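Local coordinates for protein purine nucleoside phosphorylase (PDB 6DZD) that probably catalyses the phosphorolysis of purine nucleosides such as adenosine and inosine to the free base and ribose 1-phosphate, and binds zinc, at residues N65-A70 against G102-D107; H78-A83 against M271-L276; D96-S101 against T108-T113. All coordinates share one frame; numbering follows the deposited sequence.

The three contacts show how chemistry follows place in a fold. Interaction 2 is core packing: four buried side chains fill the space over one face of the sheet that contains strands 80-82 and 270-276. Interaction 1 lies farther out, yet is still largely buried, and ties helix 59-72 to the loop between strands 91-93 and 115-118 through an arginine and backbone carbonyls. Interaction 3 is a surface contact within that same loop, made mostly of backbone atoms and small side chains. Phe82 connects all three: Arg66 meets its ring, Met271 touches it, and its backbone carbonyl oxygen is placed to take a probable hydrogen bond from Leu110 N.

Interaction 1. Residues N65-A70 against G102-D107; sequences NRKKVA and GAFRYD
Arg66, on helix 59-72, carries the polar part of this contact by reaching two backbone carbonyls of the 102-107 loop with one nitrogen. Arg66 NH2 donates to Gly102 O at 2.9 Å and to Ala103 O at 3.1 Å, both moderately bent. The two acceptors are met differently: the Gly102 bond lies in the guanidinium plane and uses a lone pair of the carbonyl, whereas NH2 stands above the carbonyl plane of Ala103. The side chain gets there with CG beside the backbone N (chi1 -65°) and an extended chain as far as NE; on the way the Arg66 CD methylene passes 3.8 Å from Ala103 O. A water accepts from Arg66 NH1 at 3.0 Å and returns a weak bond to Gly102 O.

The apolar part is slight. Lys67 CE comes to the edge of the Phe104 ring, 4.5 Å from CE2.

Beyond the two segments, Thr51 O accepts from Arg66 NE, and the ring of Phe82 makes a cation-pi contact with the guanidinium, so the group is held along its edge and against an aromatic neighbour. A leucine in place of Arg66 would probably leave the carbonyls of Gly102 and Ala103 without this donor and the Phe82 ring without its cationic partner. The chemistry implies a charged side chain used as a multiple donor, joining a helix to an irregular loop through main-chain oxygens.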
loop_
_atom_site.group_PDB
_atom_site.type_symbol
_atom_site.label_atom_id
_atom_site.label_comp_id
_atom_site.label_asym_id
_atom_site.label_seq_id
_atom_site.Cartn_x
_atom_site.Cartn_y
_atom_site.Cartn_z
ATOM N N ASN A 65 8.758 -2.525 -16.561
ATOM C CA ASN A 65 8.670 -1.487 -15.539
ATOM C C ASN A 65 9.102 -2.032 -14.172
ATOM O O ASN A 65 9.807 -1.353 -13.415
ATOM C CB ASN A 65 7.243 -0.938 -15.448
ATOM C CG ASN A 65 6.775 -0.290 -16.720
ATOM O OD1 ASN A 65 7.572 0.180 -17.527
ATOM N ND2 ASN A 65 5.461 -0.242 -16.900
ATOM N N ARG A 66 8.714 -3.279 -13.861
ATOM C CA ARG A 66 9.174 -3.921 -12.632
ATOM C C ARG A 66 10.673 -4.198 -12.682
ATOM O O ARG A 66 11.385 -3.990 -11.692
ATOM C CB ARG A 66 8.395 -5.219 -12.383
ATOM C CG ARG A 66 6.896 -5.052 -12.102
ATOM C CD ARG A 66 6.238 -6.399 -11.855
ATOM N NE ARG A 66 4.788 -6.329 -11.683
ATOM C CZ ARG A 66 4.019 -7.366 -11.334
ATOM N NH1 ARG A 66 2.700 -7.222 -11.200
ATOM N NH2 ARG A 66 4.565 -8.555 -11.120
ATOM N N LYS A 67 11.167 -4.656 -13.835
ATOM C CA LYS A 67 12.596 -4.904 -13.977
ATOM C C LYS A 67 13.405 -3.634 -13.768
ATOM O O LYS A 67 14.530 -3.696 -13.260
ATOM C CB LYS A 67 12.886 -5.518 -15.341
ATOM C CG LYS A 67 12.848 -7.060 -15.353
ATOM C CD LYS A 67 12.926 -7.592 -16.793
ATOM C CE LYS A 67 13.679 -8.897 -16.885
ATOM N NZ LYS A 67 13.385 -9.535 -18.190
ATOM N N LYS A 68 12.850 -2.475 -14.147
ATOM C CA LYS A 68 13.567 -1.220 -13.951
ATOM C C LYS A 68 13.575 -0.820 -12.487
ATOM O O LYS A 68 14.617 -0.404 -11.963
ATOM C CB LYS A 68 12.946 -0.106 -14.790
ATOM C CG LYS A 68 13.177 1.281 -14.202
ATOM C CD LYS A 68 13.187 2.354 -15.283
ATOM C CE LYS A 68 13.427 3.765 -14.734
ATOM N NZ LYS A 68 13.266 4.795 -15.816
ATOM N N VAL A 69 12.446 -0.995 -11.794
ATOM C CA VAL A 69 12.414 -0.645 -10.380
ATOM C C VAL A 69 13.324 -1.565 -9.581
ATOM O O VAL A 69 14.092 -1.108 -8.730
ATOM C CB VAL A 69 10.976 -0.663 -9.839
ATOM C CG1 VAL A 69 11.003 -0.433 -8.338
ATOM C CG2 VAL A 69 10.137 0.393 -10.542
ATOM N N ALA A 70 13.299 -2.865 -9.882
ATOM C CA ALA A 70 14.176 -3.800 -9.187
ATOM C C ALA A 70 15.641 -3.421 -9.367
ATOM O O ALA A 70 16.450 -3.539 -8.435
ATOM C CB ALA A 70 13.929 -5.219 -9.699
ATOM N N GLY A 102 4.395 -14.396 -8.470
ATOM C CA GLY A 102 3.736 -13.237 -9.033
ATOM C C GLY A 102 4.641 -12.186 -9.640
ATOM O O GLY A 102 4.126 -11.221 -10.211
ATOM N N ALA A 103 5.966 -12.367 -9.588
ATOM C CA ALA A 103 6.892 -11.327 -10.034
ATOM C C ALA A 103 6.923 -11.229 -11.553
ATOM O O ALA A 103 7.026 -10.127 -12.102
ATOM C CB ALA A 103 8.294 -11.586 -9.477
ATOM N N PHE A 104 6.842 -12.366 -12.255
ATOM C CA PHE A 104 6.820 -12.370 -13.716
ATOM C C PHE A 104 5.480 -12.775 -14.313
ATOM O O PHE A 104 5.231 -12.503 -15.490
ATOM C CB PHE A 104 7.912 -13.302 -14.263
ATOM C CG PHE A 104 9.294 -12.895 -13.854
ATOM C CD1 PHE A 104 9.840 -13.340 -12.661
ATOM C CD2 PHE A 104 10.032 -12.033 -14.643
ATOM C CE1 PHE A 104 11.112 -12.956 -12.281
ATOM C CE2 PHE A 104 11.295 -11.646 -14.270
ATOM C CZ PHE A 104 11.838 -12.108 -13.086
ATOM N N ARG A 105 4.609 -13.385 -13.531
ATOM C CA ARG A 105 3.324 -13.848 -14.014
ATOM C C ARG A 105 2.347 -13.656 -12.880
ATOM O O ARG A 105 2.691 -13.924 -11.731
ATOM C CB ARG A 105 3.350 -15.330 -14.409
ATOM C CG ARG A 105 4.357 -15.701 -15.487
ATOM C CD ARG A 105 4.190 -17.148 -15.869
ATOM N NE ARG A 105 5.126 -17.576 -16.901
ATOM C CZ ARG A 105 6.270 -18.203 -16.646
ATOM N NH1 ARG A 105 6.613 -18.456 -15.389
ATOM N NH2 ARG A 105 7.072 -18.573 -17.645
ATOM N N TYR A 106 1.142 -13.172 -13.197
ATOM C CA TYR A 106 0.103 -13.048 -12.179
ATOM C C TYR A 106 -0.380 -14.413 -11.685
ATOM O O TYR A 106 -0.909 -14.502 -10.570
ATOM C CB TYR A 106 -1.070 -12.243 -12.740
ATOM C CG TYR A 106 -1.997 -11.658 -11.696
ATOM C CD1 TYR A 106 -1.667 -10.471 -11.044
ATOM C CD2 TYR A 106 -3.209 -12.271 -11.380
ATOM C CE1 TYR A 106 -2.499 -9.915 -10.103
ATOM C CE2 TYR A 106 -4.055 -11.727 -10.430
ATOM C CZ TYR A 106 -3.689 -10.543 -9.790
ATOM O OH TYR A 106 -4.507 -9.954 -8.850
ATOM N N ASP A 107 -0.168 -15.473 -12.480
ATOM C CA ASP A 107 -0.659 -16.801 -12.134
ATOM C C ASP A 107 -0.096 -17.300 -10.813
ATOM O O ASP A 107 -0.755 -18.096 -10.128
ATOM C CB ASP A 107 -0.297 -17.801 -13.226
ATOM C CG ASP A 107 -1.010 -17.526 -14.536
ATOM O OD1 ASP A 107 -1.824 -16.570 -14.580
ATOM O OD2 ASP A 107 -0.748 -18.271 -15.519
HETATM O O HOH W 1 1.305 -9.515 -9.970
#

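Interaction 2. Residues H78-A83 against M271-L276; sequences HDWVFA and MSFIGL
Met271 CE meets Trp80 CZ3 at 3.4 Å, while its sulfur forms a Met-aromatic contact with Phe82, all within the core over one face of a mixed beta-sheet. Strands 80-82 and 270-276 are not neighbours there: strand 124-129 runs between them, the axes of the short segments approach to 9.2 Å at an angle of 138°, and long side chains span the distance.

In the first shell, the thioether crosses both aromatic side chains at about a right angle. Met271 SD lies 5.2 Å from the centroid of the Phe82 ring, well off its normal, in an oblique approach. The far end of the indole also packs against Phe273, where Trp80 CZ3 lies 3.7 Å from Phe273 CB.

Torsions explain the reach of Met271. Its CG sits between the backbone N and the carbonyl carbon (chi1 69°), and the chain then runs extended, carrying the methyl to the indole.

Farther out, Trp80 NE1 donates to Thr75 OG1, which holds the polar edge of the indole, while the Phe124 ring meets the indole ring with planes about 20° apart. On Met271 itself, CE also touches Val69 of helix 59-72, with Val69 CG1 3.6 Å from Met271 CE.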
loop_
_atom_site.group_PDB
_atom_site.type_symbol
_atom_site.label_atom_id
_atom_site.label_comp_id
_atom_site.label_asym_id
_atom_site.label_seq_id
_atom_site.Cartn_x
_atom_site.Cartn_y
_atom_site.Cartn_z
ATOM N N HIS A 78 13.633 -11.808 -9.113
ATOM C CA HIS A 78 13.393 -13.163 -8.629
ATOM C C HIS A 78 13.139 -13.215 -7.133
ATOM O O HIS A 78 12.507 -14.162 -6.658
ATOM C CB HIS A 78 14.581 -14.064 -8.985
ATOM C CG HIS A 78 14.696 -14.339 -10.451
ATOM N ND1 HIS A 78 15.207 -13.417 -11.341
ATOM C CD2 HIS A 78 14.328 -15.413 -11.190
ATOM C CE1 HIS A 78 15.166 -13.919 -12.564
ATOM N NE2 HIS A 78 14.641 -15.131 -12.499
ATOM N N ASP A 79 13.626 -12.229 -6.383
ATOM C CA ASP A 79 13.445 -12.184 -4.939
ATOM C C ASP A 79 12.273 -11.287 -4.533
ATOM O O ASP A 79 12.193 -10.858 -3.373
ATOM C CB ASP A 79 14.736 -11.730 -4.259
ATOM C CG ASP A 79 15.939 -12.566 -4.667
ATOM O OD1 ASP A 79 15.837 -13.816 -4.696
ATOM O OD2 ASP A 79 16.993 -11.955 -4.969
ATOM N N TRP A 80 11.361 -11.003 -5.461
ATOM C CA TRP A 80 10.172 -10.221 -5.176
ATOM C C TRP A 80 8.943 -11.130 -5.067
ATOM O O TRP A 80 8.890 -12.217 -5.653
ATOM C CB TRP A 80 9.950 -9.165 -6.260
ATOM C CG TRP A 80 10.943 -8.065 -6.233
ATOM C CD1 TRP A 80 12.297 -8.179 -6.392
ATOM C CD2 TRP A 80 10.675 -6.671 -6.032
ATOM N NE1 TRP A 80 12.885 -6.944 -6.296
ATOM C CE2 TRP A 80 11.914 -6.000 -6.075
ATOM C CE3 TRP A 80 9.512 -5.926 -5.819
ATOM C CZ2 TRP A 80 12.023 -4.616 -5.911
ATOM C CZ3 TRP A 80 9.622 -4.545 -5.659
ATOM C CH2 TRP A 80 10.872 -3.908 -5.711
ATOM N N VAL A 81 7.947 -10.670 -4.300
ATOM C CA VAL A 81 6.712 -11.416 -4.084
ATOM C C VAL A 81 5.518 -10.484 -4.245
ATOM O O VAL A 81 5.456 -9.431 -3.600
ATOM C CB VAL A 81 6.676 -12.079 -2.696
ATOM C CG1 VAL A 81 5.389 -12.825 -2.536
ATOM C CG2 VAL A 81 7.881 -12.996 -2.512
ATOM N N PHE A 82 4.547 -10.907 -5.063
ATOM C CA PHE A 82 3.374 -10.120 -5.419
ATOM C C PHE A 82 2.106 -10.852 -4.994
ATOM O O PHE A 82 2.121 -12.059 -4.737
ATOM C CB PHE A 82 3.361 -9.825 -6.940
ATOM C CG PHE A 82 4.350 -8.765 -7.361
ATOM C CD1 PHE A 82 5.721 -9.000 -7.278
ATOM C CD2 PHE A 82 3.923 -7.545 -7.836
ATOM C CE1 PHE A 82 6.640 -8.023 -7.652
ATOM C CE2 PHE A 82 4.840 -6.572 -8.217
ATOM C CZ PHE A 82 6.195 -6.813 -8.129
ATOM N N ALA A 83 0.997 -10.111 -4.919
ATOM C CA ALA A 83 -0.268 -10.650 -4.432
ATOM C C ALA A 83 -1.370 -10.490 -5.465
ATOM O O ALA A 83 -1.412 -9.509 -6.214
ATOM C CB ALA A 83 -0.727 -9.977 -3.142
ATOM N N MET A 271 3.266 0.836 -7.207
ATOM C CA MET A 271 3.431 -0.243 -6.244
ATOM C C MET A 271 4.182 0.247 -5.010
ATOM O O MET A 271 5.041 1.133 -5.097
ATOM C CB MET A 271 4.138 -1.461 -6.860
ATOM C CG MET A 271 5.567 -1.229 -7.191
ATOM S SD MET A 271 6.273 -2.680 -7.930
ATOM C CE MET A 271 8.031 -2.377 -7.801
ATOM N N SER A 272 3.796 -0.276 -3.851
ATOM C CA SER A 272 4.600 -0.140 -2.652
ATOM C C SER A 272 5.484 -1.378 -2.510
ATOM O O SER A 272 5.124 -2.475 -2.947
ATOM C CB SER A 272 3.723 0.063 -1.414
ATOM O OG SER A 272 3.049 -1.111 -1.026
ATOM N N PHE A 273 6.657 -1.187 -1.915
ATOM C CA PHE A 273 7.627 -2.261 -1.760
ATOM C C PHE A 273 8.371 -2.075 -0.450
ATOM O O PHE A 273 8.611 -0.947 -0.010
ATOM C CB PHE A 273 8.623 -2.291 -2.925
ATOM C CG PHE A 273 9.314 -0.996 -3.125
ATOM C CD1 PHE A 273 10.465 -0.695 -2.415
ATOM C CD2 PHE A 273 8.785 -0.054 -3.972
ATOM C CE1 PHE A 273 11.081 0.504 -2.574
ATOM C CE2 PHE A 273 9.393 1.162 -4.142
ATOM C CZ PHE A 273 10.547 1.443 -3.453
ATOM N N ILE A 274 8.748 -3.188 0.166
ATOM C CA ILE A 274 9.555 -3.148 1.377
ATOM C C ILE A 274 10.337 -4.451 1.469
ATOM O O ILE A 274 9.903 -5.492 0.969
ATOM C CB ILE A 274 8.689 -2.900 2.639
ATOM C CG1 ILE A 274 9.558 -2.420 3.802
ATOM C CG2 ILE A 274 7.890 -4.163 3.018
ATOM C CD1 ILE A 274 8.793 -2.059 5.048
ATOM N N GLY A 275 11.526 -4.371 2.059
ATOM C CA GLY A 275 12.357 -5.543 2.239
ATOM C C GLY A 275 13.570 -5.220 3.079
ATOM O O GLY A 275 13.965 -4.056 3.216
ATOM N N LEU A 276 14.161 -6.273 3.634
ATOM C CA LEU A 276 15.380 -6.196 4.426
ATOM C C LEU A 276 16.529 -6.756 3.596
ATOM O O LEU A 276 16.339 -7.720 2.847
ATOM C CB LEU A 276 15.240 -6.987 5.728
ATOM C CG LEU A 276 14.114 -6.541 6.672
ATOM C CD1 LEU A 276 13.324 -7.742 7.194
ATOM C CD2 LEU A 276 14.673 -5.736 7.828
#

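Interaction 3. Residues D96-S101 against T108-T113; sequences DGDRAS and TALKAT
A type II beta turn from Asp98 to Ser101 brings its last residue against Thr108, where the long loop between strands 91-93 and 115-118 comes back past itself. The backbones are nearest at Ser101 and Thr108, whose CA atoms are 4.9 Å apart. Ser101 CB sits close to Thr108 O, and the hydroxyl of Thr108 faces the start of the next peptide, Thr108 OG1 lying 3.9 Å from Ser101 C. That hydroxyl occupies the position between the backbone N and the carbonyl carbon (chi1 52°) and accepts a hydrogen bond from Gly102 N, just beyond the turn.

The turn itself is closed twice over. Asp98 O accepts from Ser101 N at 3.1 Å and from Ser101 OG at 2.7 Å, both donors arriving from the same face of the carbonyl plane; the hydroxyl stands well above that plane. Ala100 adopts a positive phi of 65° at the third position, as this turn type requires.

At the other end, Leu110 CD2 comes within 4.1 Å of Asp98 OD1, the two side chains crossing at about a right angle. The other carboxylate oxygen, OD2, is hydrogen-bonded to His92 NE2 and Thr95 N.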
loop_
_atom_site.group_PDB
_atom_site.type_symbol
_atom_site.label_atom_id
_atom_site.label_comp_id
_atom_site.label_asym_id
_atom_site.label_seq_id
_atom_site.Cartn_x
_atom_site.Cartn_y
_atom_site.Cartn_z
ATOM N N ASP A 96 11.008 -17.991 2.165
ATOM C CA ASP A 96 11.908 -18.207 1.026
ATOM C C ASP A 96 11.212 -18.928 -0.113
ATOM O O ASP A 96 11.419 -18.599 -1.280
ATOM C CB ASP A 96 13.120 -19.050 1.426
ATOM C CG ASP A 96 14.205 -18.260 2.123
ATOM O OD1 ASP A 96 14.158 -17.004 2.149
ATOM O OD2 ASP A 96 15.129 -18.926 2.650
ATOM N N GLY A 97 10.391 -19.921 0.210
ATOM C CA GLY A 97 9.689 -20.653 -0.825
ATOM C C GLY A 97 8.774 -19.798 -1.672
ATOM O O GLY A 97 8.519 -20.134 -2.827
ATOM N N ASP A 98 8.281 -18.680 -1.130
ATOM C CA ASP A 98 7.397 -17.789 -1.872
ATOM C C ASP A 98 8.127 -16.942 -2.883
ATOM O O ASP A 98 7.474 -16.162 -3.584
ATOM C CB ASP A 98 6.659 -16.822 -0.946
ATOM C CG ASP A 98 5.658 -17.503 -0.064
ATOM O OD1 ASP A 98 4.909 -18.373 -0.556
ATOM O OD2 ASP A 98 5.637 -17.153 1.132
ATOM N N ARG A 99 9.452 -17.021 -2.926
ATOM C CA ARG A 99 10.234 -16.143 -3.783
ATOM C C ARG A 99 9.721 -16.198 -5.210
ATOM O O ARG A 99 9.231 -17.235 -5.675
ATOM C CB ARG A 99 11.698 -16.546 -3.754
ATOM C CG ARG A 99 12.600 -15.548 -3.107
ATOM C CD ARG A 99 14.011 -16.115 -3.026
ATOM N NE ARG A 99 14.883 -15.077 -2.528
ATOM C CZ ARG A 99 15.051 -14.829 -1.242
ATOM N NH1 ARG A 99 14.418 -15.570 -0.346
ATOM N NH2 ARG A 99 15.842 -13.841 -0.859
ATOM N N ALA A 100 9.779 -15.049 -5.877
ATOM C CA ALA A 100 9.433 -14.863 -7.286
ATOM C C ALA A 100 7.954 -15.116 -7.588
ATOM O O ALA A 100 7.553 -15.046 -8.757
ATOM C CB ALA A 100 10.308 -15.738 -8.199
ATOM N N SER A 101 7.109 -15.297 -6.574
ATOM C CA SER A 101 5.703 -15.599 -6.819
ATOM C C SER A 101 4.989 -14.335 -7.283
ATOM O O SER A 101 4.949 -13.330 -6.557
ATOM C CB SER A 101 5.028 -16.149 -5.558
ATOM O OG SER A 101 5.596 -17.368 -5.096
ATOM N N THR A 108 1.114 -16.864 -10.444
ATOM C CA THR A 108 1.750 -17.286 -9.200
ATOM C C THR A 108 1.717 -16.230 -8.098
ATOM O O THR A 108 2.311 -16.453 -7.042
ATOM C CB THR A 108 3.199 -17.687 -9.462
ATOM O OG1 THR A 108 3.859 -16.628 -10.175
ATOM C CG2 THR A 108 3.260 -18.990 -10.251
ATOM N N ALA A 109 1.068 -15.084 -8.325
ATOM C CA ALA A 109 0.881 -14.099 -7.268
ATOM C C ALA A 109 0.080 -14.723 -6.134
ATOM O O ALA A 109 -0.746 -15.610 -6.359
ATOM C CB ALA A 109 0.165 -12.862 -7.813
ATOM N N LEU A 110 0.350 -14.280 -4.903
ATOM C CA LEU A 110 -0.292 -14.886 -3.734
ATOM C C LEU A 110 -1.820 -14.713 -3.781
ATOM O O LEU A 110 -2.331 -13.586 -3.781
ATOM C CB LEU A 110 0.310 -14.288 -2.462
ATOM C CG LEU A 110 1.738 -14.822 -2.226
ATOM C CD1 LEU A 110 2.458 -14.125 -1.079
ATOM C CD2 LEU A 110 1.729 -16.308 -1.981
ATOM N N LYS A 111 -2.547 -15.842 -3.808
ATOM C CA LYS A 111 -3.973 -15.824 -4.135
ATOM C C LYS A 111 -4.797 -15.125 -3.058
ATOM O O LYS A 111 -4.707 -15.466 -1.872
ATOM C CB LYS A 111 -4.484 -17.250 -4.326
ATOM C CG LYS A 111 -5.864 -17.330 -4.966
ATOM C CD LYS A 111 -6.674 -18.572 -4.581
ATOM C CE LYS A 111 -7.899 -18.678 -5.509
ATOM N NZ LYS A 111 -8.947 -19.689 -5.139
ATOM N N ALA A 112 -5.658 -14.195 -3.483
ATOM C CA ALA A 112 -6.603 -13.519 -2.583
ATOM C C ALA A 112 -5.898 -12.898 -1.378
ATOM O O ALA A 112 -6.329 -13.045 -0.235
ATOM C CB ALA A 112 -7.693 -14.482 -2.123
ATOM N N THR A 113 -4.791 -12.211 -1.626
ATOM C CA THR A 113 -3.960 -11.692 -0.547
ATOM C C THR A 113 -3.786 -10.184 -0.679
ATOM O O THR A 113 -3.616 -9.657 -1.786
ATOM C CB THR A 113 -2.620 -12.414 -0.527
ATOM O OG1 THR A 113 -2.849 -13.788 -0.183
ATOM C CG2 THR A 113 -1.701 -11.806 0.483
#